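Local coordinates for ferrous iron transport protein B (Escherichia coli, PDB 3I8S) that serves as a GTP-driven ferrous iron transporter of the inner membrane, this chain being its cytosolic guanine-nucleotide-binding domain, at residues Asn171-Asn183 with Met237-Cys251. Residues are numbered along the deposited sequence; the frame is centred on the assembly and turned at random. Where two conformers were deposited one is given.
Sequences NVELVHYAQPLLN and MDDPALHIADARYQC
V175 and Y177 belong to an extended loop running antiparallel to helix 240-251, V175 opposite C251 and Y177 opposite A247, and the chain then turns at the N-cap A178 into helix 179-183, whose axis crosses the other at -106°, 10.7 Å away at closest approach. Waters bridge the two backbones: one takes the N-H of H176 and donates to A247 O, another joins A178 N to H243 O. V175 sets both branches on the helix. Its CG1, anti to the backbone N, presses on A247 CB at a tight 3.4 Å and also sits over one face of the Y177 ring near the rim, while CG2 reaches C251 CB. The Y177 ring lays its CD2-CE2 side along the helix, CE2 lying 3.8 Å from I244 CG2, and carries its hydroxyl to R248. There NE donates to Y177 OH (2.8 Å, nearly straight at 169°) in the guanidinium plane, with a weak second bond from NH2; ring and guanidinium stand 81° apart, and I244 CG2 lies over the centre of one guanidinium face. E110 also bonds the hydroxyl and E210 forms a salt bridge with R248 NH1, so this polar group ties helices 98-111 and 198-210 to the junction. The contact belongs to the FeoB cytosolic helical domain, which the loop probably links to the GTP-binding part. A phenylalanine at Y177 would probably keep the ring packing but leave R248 NE and E110 without the hydroxyl that they share. Beyond the turn, L181 points its methyls at the helix start: CD1 meets H243 CB and I244 CG1, each at 3.9 Å, and CD2 meets P240 CB. M237, bent at chi3, brings CE to 3.8 Å from P180 CB, its SD over one face of the H243 ring.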
loop_
_atom_site.group_PDB
_atom_site.type_symbol
_atom_site.label_atom_id
_atom_site.label_comp_id
_atom_site.label_asym_id
_atom_site.label_seq_id
_atom_site.Cartn_x
_atom_site.Cartn_y
_atom_site.Cartn_z
ATOM N N ASN A 171 -11.528 -8.517 -4.936
ATOM C CA ASN A 171 -10.978 -9.739 -4.305
ATOM C C ASN A 171 -10.228 -10.605 -5.317
ATOM O O ASN A 171 -10.504 -11.791 -5.499
ATOM C CB ASN A 171 -12.072 -10.568 -3.636
ATOM C CG ASN A 171 -13.181 -11.016 -4.618
ATOM O OD1 ASN A 171 -13.673 -10.207 -5.409
ATOM N ND2 ASN A 171 -13.576 -12.303 -4.562
ATOM N N VAL A 172 -9.309 -9.986 -6.009
ATOM C CA VAL A 172 -8.434 -10.675 -6.942
ATOM C C VAL A 172 -7.561 -11.673 -6.181
ATOM O O VAL A 172 -7.305 -11.501 -4.989
ATOM C CB VAL A 172 -7.523 -9.683 -7.649
ATOM C CG1 VAL A 172 -8.301 -8.812 -8.626
ATOM C CG2 VAL A 172 -6.832 -8.825 -6.625
ATOM N N GLU A 173 -7.084 -12.692 -6.867
ATOM C CA GLU A 173 -6.037 -13.510 -6.300
ATOM C C GLU A 173 -4.820 -12.638 -6.314
ATOM O O GLU A 173 -4.442 -12.132 -7.373
ATOM C CB GLU A 173 -5.724 -14.718 -7.153
ATOM C CG GLU A 173 -4.669 -15.617 -6.491
ATOM C CD GLU A 173 -5.274 -16.785 -5.735
ATOM O OE1 GLU A 173 -4.554 -17.405 -4.913
ATOM O OE2 GLU A 173 -6.465 -17.089 -5.999
ATOM N N LEU A 174 -4.177 -12.472 -5.170
ATOM C CA LEU A 174 -2.917 -11.736 -5.162
ATOM C C LEU A 174 -1.823 -12.706 -4.749
ATOM O O LEU A 174 -1.473 -13.629 -5.486
ATOM C CB LEU A 174 -3.006 -10.529 -4.224
ATOM C CG LEU A 174 -3.920 -9.375 -4.644
ATOM C CD1 LEU A 174 -4.227 -8.493 -3.445
ATOM C CD2 LEU A 174 -3.286 -8.598 -5.796
ATOM N N VAL A 175 -1.288 -12.541 -3.548
ATOM C CA VAL A 175 -0.180 -13.386 -3.153
ATOM C C VAL A 175 -0.728 -14.750 -2.808
ATOM O O VAL A 175 -1.774 -14.878 -2.161
ATOM C CB VAL A 175 0.617 -12.758 -1.991
ATOM C CG1 VAL A 175 1.783 -13.662 -1.618
ATOM C CG2 VAL A 175 1.116 -11.386 -2.419
ATOM N N HIS A 176 -0.036 -15.779 -3.267
ATOM C CA HIS A 176 -0.453 -17.148 -3.014
ATOM C C HIS A 176 0.451 -17.782 -1.980
ATOM O O HIS A 176 1.422 -18.473 -2.309
ATOM C CB HIS A 176 -0.481 -17.998 -4.295
ATOM C CG HIS A 176 -1.264 -19.259 -4.135
ATOM N ND1 HIS A 176 -2.622 -19.322 -4.351
ATOM C CD2 HIS A 176 -0.890 -20.492 -3.729
ATOM C CE1 HIS A 176 -3.052 -20.543 -4.097
ATOM N NE2 HIS A 176 -2.018 -21.277 -3.723
ATOM N N TYR A 177 0.115 -17.552 -0.714
ATOM C CA TYR A 177 0.886 -18.106 0.385
ATOM C C TYR A 177 0.608 -19.578 0.602
ATOM O O TYR A 177 -0.530 -20.042 0.410
ATOM C CB TYR A 177 0.552 -17.387 1.687
ATOM C CG TYR A 177 0.829 -15.915 1.698
ATOM C CD1 TYR A 177 -0.202 -14.988 1.581
ATOM C CD2 TYR A 177 2.135 -15.438 1.796
ATOM C CE1 TYR A 177 0.078 -13.617 1.619
ATOM C CE2 TYR A 177 2.414 -14.093 1.838
ATOM C CZ TYR A 177 1.366 -13.189 1.748
ATOM O OH TYR A 177 1.673 -11.874 1.794
ATOM N N ALA A 178 1.649 -20.297 1.037
ATOM C CA ALA A 178 1.543 -21.724 1.426
ATOM C C ALA A 178 0.460 -21.891 2.496
ATOM O O ALA A 178 0.352 -21.032 3.400
ATOM C CB ALA A 178 2.905 -22.267 1.918
ATOM N N GLN A 179 -0.367 -22.930 2.375
ATOM C CA GLN A 179 -1.545 -23.081 3.277
ATOM C C GLN A 179 -1.170 -23.100 4.780
ATOM O O GLN A 179 -1.904 -22.545 5.603
ATOM C CB GLN A 179 -2.382 -24.304 2.937
ATOM C CG GLN A 179 -3.772 -24.315 3.627
ATOM C CD GLN A 179 -4.653 -23.156 3.193
ATOM O OE1 GLN A 179 -4.849 -22.944 2.000
ATOM N NE2 GLN A 179 -5.167 -22.376 4.162
ATOM N N PRO A 180 -0.047 -23.732 5.152
ATOM C CA PRO A 180 0.238 -23.666 6.602
ATOM C C PRO A 180 0.421 -22.220 7.106
ATOM O O PRO A 180 -0.013 -21.898 8.218
ATOM C CB PRO A 180 1.522 -24.507 6.741
ATOM C CG PRO A 180 1.526 -25.383 5.582
ATOM C CD PRO A 180 0.960 -24.548 4.466
ATOM N N LEU A 181 1.032 -21.338 6.295
ATOM C CA LEU A 181 1.215 -19.944 6.675
ATOM C C LEU A 181 -0.141 -19.291 6.915
ATOM O O LEU A 181 -0.327 -18.592 7.915
ATOM C CB LEU A 181 2.012 -19.166 5.619
ATOM C CG LEU A 181 3.460 -19.658 5.374
ATOM C CD1 LEU A 181 4.106 -19.071 4.092
ATOM C CD2 LEU A 181 4.331 -19.373 6.604
ATOM N N LEU A 182 -1.073 -19.528 5.987
ATOM C CA LEU A 182 -2.415 -18.960 6.090
ATOM C C LEU A 182 -3.132 -19.495 7.324
ATOM O O LEU A 182 -3.777 -18.711 8.026
ATOM C CB LEU A 182 -3.226 -19.274 4.854
ATOM C CG LEU A 182 -2.771 -18.593 3.560
ATOM C CD1 LEU A 182 -3.682 -19.123 2.470
ATOM C CD2 LEU A 182 -2.808 -17.052 3.647
ATOM N N ASN A 183 -3.016 -20.800 7.564
ATOM C CA ASN A 183 -3.629 -21.464 8.740
ATOM C C ASN A 183 -3.159 -20.845 10.046
ATOM O O ASN A 183 -3.983 -20.505 10.932
ATOM C CB ASN A 183 -3.329 -22.960 8.770
ATOM C CG ASN A 183 -4.103 -23.756 7.722
ATOM O OD1 ASN A 183 -5.025 -23.255 7.072
ATOM N ND2 ASN A 183 -3.716 -25.000 7.551
ATOM N N MET A 237 8.146 -26.593 7.191
ATOM C CA MET A 237 8.881 -26.112 6.020
ATOM C C MET A 237 10.231 -25.500 6.379
ATOM O O MET A 237 10.453 -25.127 7.533
ATOM C CB MET A 237 8.025 -25.063 5.294
ATOM C CG MET A 237 7.752 -23.864 6.114
ATOM S SD MET A 237 6.565 -22.718 5.382
ATOM C CE MET A 237 5.041 -23.558 5.653
ATOM N N ASP A 238 11.090 -25.369 5.365
ATOM C CA ASP A 238 12.351 -24.636 5.466
ATOM C C ASP A 238 12.050 -23.131 5.462
ATOM O O ASP A 238 11.368 -22.632 4.562
ATOM C CB ASP A 238 13.300 -24.970 4.290
ATOM C CG ASP A 238 13.856 -26.412 4.327
ATOM O OD1 ASP A 238 14.097 -26.984 5.423
ATOM O OD2 ASP A 238 14.116 -26.971 3.227
ATOM N N ASP A 239 12.532 -22.416 6.474
ATOM C CA ASP A 239 12.445 -20.944 6.526
ATOM C C ASP A 239 11.056 -20.362 6.182
ATOM O O ASP A 239 10.845 -19.712 5.124
ATOM C CB ASP A 239 13.519 -20.299 5.643
ATOM C CG ASP A 239 13.750 -18.820 5.999
ATOM O OD1 ASP A 239 12.973 -18.239 6.836
ATOM O OD2 ASP A 239 14.733 -18.244 5.441
ATOM N N PRO A 240 10.104 -20.551 7.091
ATOM C CA PRO A 240 8.766 -20.016 6.803
ATOM C C PRO A 240 8.763 -18.516 6.509
ATOM O O PRO A 240 8.020 -18.071 5.655
ATOM C CB PRO A 240 7.937 -20.382 8.048
ATOM C CG PRO A 240 8.782 -21.215 8.904
ATOM C CD PRO A 240 10.197 -21.234 8.389
ATOM N N ALA A 241 9.613 -17.740 7.180
ATOM C CA ALA A 241 9.606 -16.269 7.007
ATOM C C ALA A 241 9.992 -15.904 5.586
ATOM O O ALA A 241 9.430 -14.995 4.991
ATOM C CB ALA A 241 10.545 -15.586 8.016
ATOM N N LEU A 242 10.916 -16.671 5.027
ATOM C CA LEU A 242 11.340 -16.486 3.654
ATOM C C LEU A 242 10.268 -16.930 2.665
ATOM O O LEU A 242 10.170 -16.363 1.567
ATOM C CB LEU A 242 12.605 -17.278 3.409
ATOM C CG LEU A 242 13.377 -17.155 2.100
ATOM C CD1 LEU A 242 13.411 -15.724 1.622
ATOM C CD2 LEU A 242 14.795 -17.713 2.285
ATOM N N HIS A 243 9.478 -17.948 3.026
ATOM C CA HIS A 243 8.346 -18.334 2.162
ATOM C C HIS A 243 7.305 -17.225 2.020
ATOM O O HIS A 243 6.692 -17.075 0.956
ATOM C CB HIS A 243 7.648 -19.597 2.666
ATOM C CG HIS A 243 8.393 -20.859 2.373
ATOM N ND1 HIS A 243 8.117 -21.655 1.281
ATOM C CD2 HIS A 243 9.393 -21.471 3.041
ATOM C CE1 HIS A 243 8.915 -22.708 1.294
ATOM N NE2 HIS A 243 9.707 -22.614 2.349
ATOM N N ILE A 244 7.064 -16.485 3.098
ATOM C CA ILE A 244 6.152 -15.320 3.081
ATOM C C ILE A 244 6.686 -14.320 2.070
ATOM O O ILE A 244 5.990 -13.940 1.146
ATOM C CB ILE A 244 5.991 -14.669 4.471
ATOM C CG1 ILE A 244 5.360 -15.631 5.466
ATOM C CG2 ILE A 244 5.103 -13.389 4.405
ATOM C CD1 ILE A 244 5.392 -15.122 6.950
ATOM N N ALA A 245 7.955 -13.943 2.216
ATOM C CA ALA A 245 8.570 -12.947 1.321
ATOM C C ALA A 245 8.594 -13.424 -0.123
ATOM O O ALA A 245 8.255 -12.649 -1.031
ATOM C CB ALA A 245 9.985 -12.578 1.807
ATOM N N ASP A 246 8.944 -14.699 -0.330
ATOM C CA ASP A 246 9.110 -15.268 -1.665
ATOM C C ASP A 246 7.747 -15.292 -2.391
ATOM O O ASP A 246 7.671 -14.970 -3.571
ATOM C CB ASP A 246 9.749 -16.676 -1.601
ATOM C CG ASP A 246 11.296 -16.640 -1.496
ATOM O OD1 ASP A 246 11.917 -15.598 -1.811
ATOM O OD2 ASP A 246 11.910 -17.674 -1.120
ATOM N N ALA A 247 6.676 -15.633 -1.668
ATOM C CA ALA A 247 5.313 -15.597 -2.247
ATOM C C ALA A 247 5.024 -14.189 -2.806
ATOM O O ALA A 247 4.511 -14.038 -3.911
ATOM C CB ALA A 247 4.248 -15.994 -1.221
ATOM N N ARG A 248 5.379 -13.161 -2.036
ATOM C CA ARG A 248 5.151 -11.769 -2.471
ATOM C C ARG A 248 5.922 -11.425 -3.713
ATOM O O ARG A 248 5.349 -10.945 -4.687
ATOM C CB ARG A 248 5.462 -10.776 -1.340
ATOM C CG ARG A 248 4.491 -10.910 -0.217
ATOM C CD ARG A 248 4.954 -10.186 1.061
ATOM N NE ARG A 248 4.001 -10.411 2.129
ATOM C CZ ARG A 248 4.215 -10.040 3.392
ATOM N NH1 ARG A 248 5.348 -9.442 3.718
ATOM N NH2 ARG A 248 3.299 -10.270 4.311
ATOM N N TYR A 249 7.212 -11.724 -3.722
ATOM C CA TYR A 249 8.010 -11.428 -4.890
ATOM C C TYR A 249 7.571 -12.244 -6.122
ATOM O O TYR A 249 7.570 -11.732 -7.248
ATOM C CB TYR A 249 9.484 -11.560 -4.538
ATOM C CG TYR A 249 9.956 -10.410 -3.602
ATOM C CD1 TYR A 249 9.996 -9.091 -4.055
ATOM C CD2 TYR A 249 10.322 -10.641 -2.282
ATOM C CE1 TYR A 249 10.436 -8.029 -3.227
ATOM C CE2 TYR A 249 10.771 -9.594 -1.442
ATOM C CZ TYR A 249 10.828 -8.280 -1.918
ATOM O OH TYR A 249 11.253 -7.227 -1.079
ATOM N N GLN A 250 7.170 -13.499 -5.919
ATOM C CA GLN A 250 6.674 -14.335 -7.026
ATOM C C GLN A 250 5.471 -13.665 -7.679
ATOM O O GLN A 250 5.335 -13.589 -8.913
ATOM C CB GLN A 250 6.226 -15.720 -6.539
ATOM C CG GLN A 250 5.771 -16.633 -7.703
ATOM C CD GLN A 250 4.964 -17.859 -7.267
ATOM O OE1 GLN A 250 4.886 -18.853 -7.992
ATOM N NE2 GLN A 250 4.333 -17.771 -6.117
ATOM N N CYS A 251 4.561 -13.208 -6.834
ATOM C CA CYS A 251 3.350 -12.559 -7.268
ATOM C C CYS A 251 3.650 -11.326 -8.139
ATOM O O CYS A 251 3.111 -11.156 -9.258
ATOM C CB CYS A 251 2.533 -12.160 -6.051
ATOM S SG CYS A 251 1.079 -11.226 -6.497
HETATM O O HOH W 1 2.455 -15.613 -4.867
HETATM O O HOH W 2 3.151 -18.966 -4.023
HETATM O O HOH W 3 4.369 -19.269 0.646
#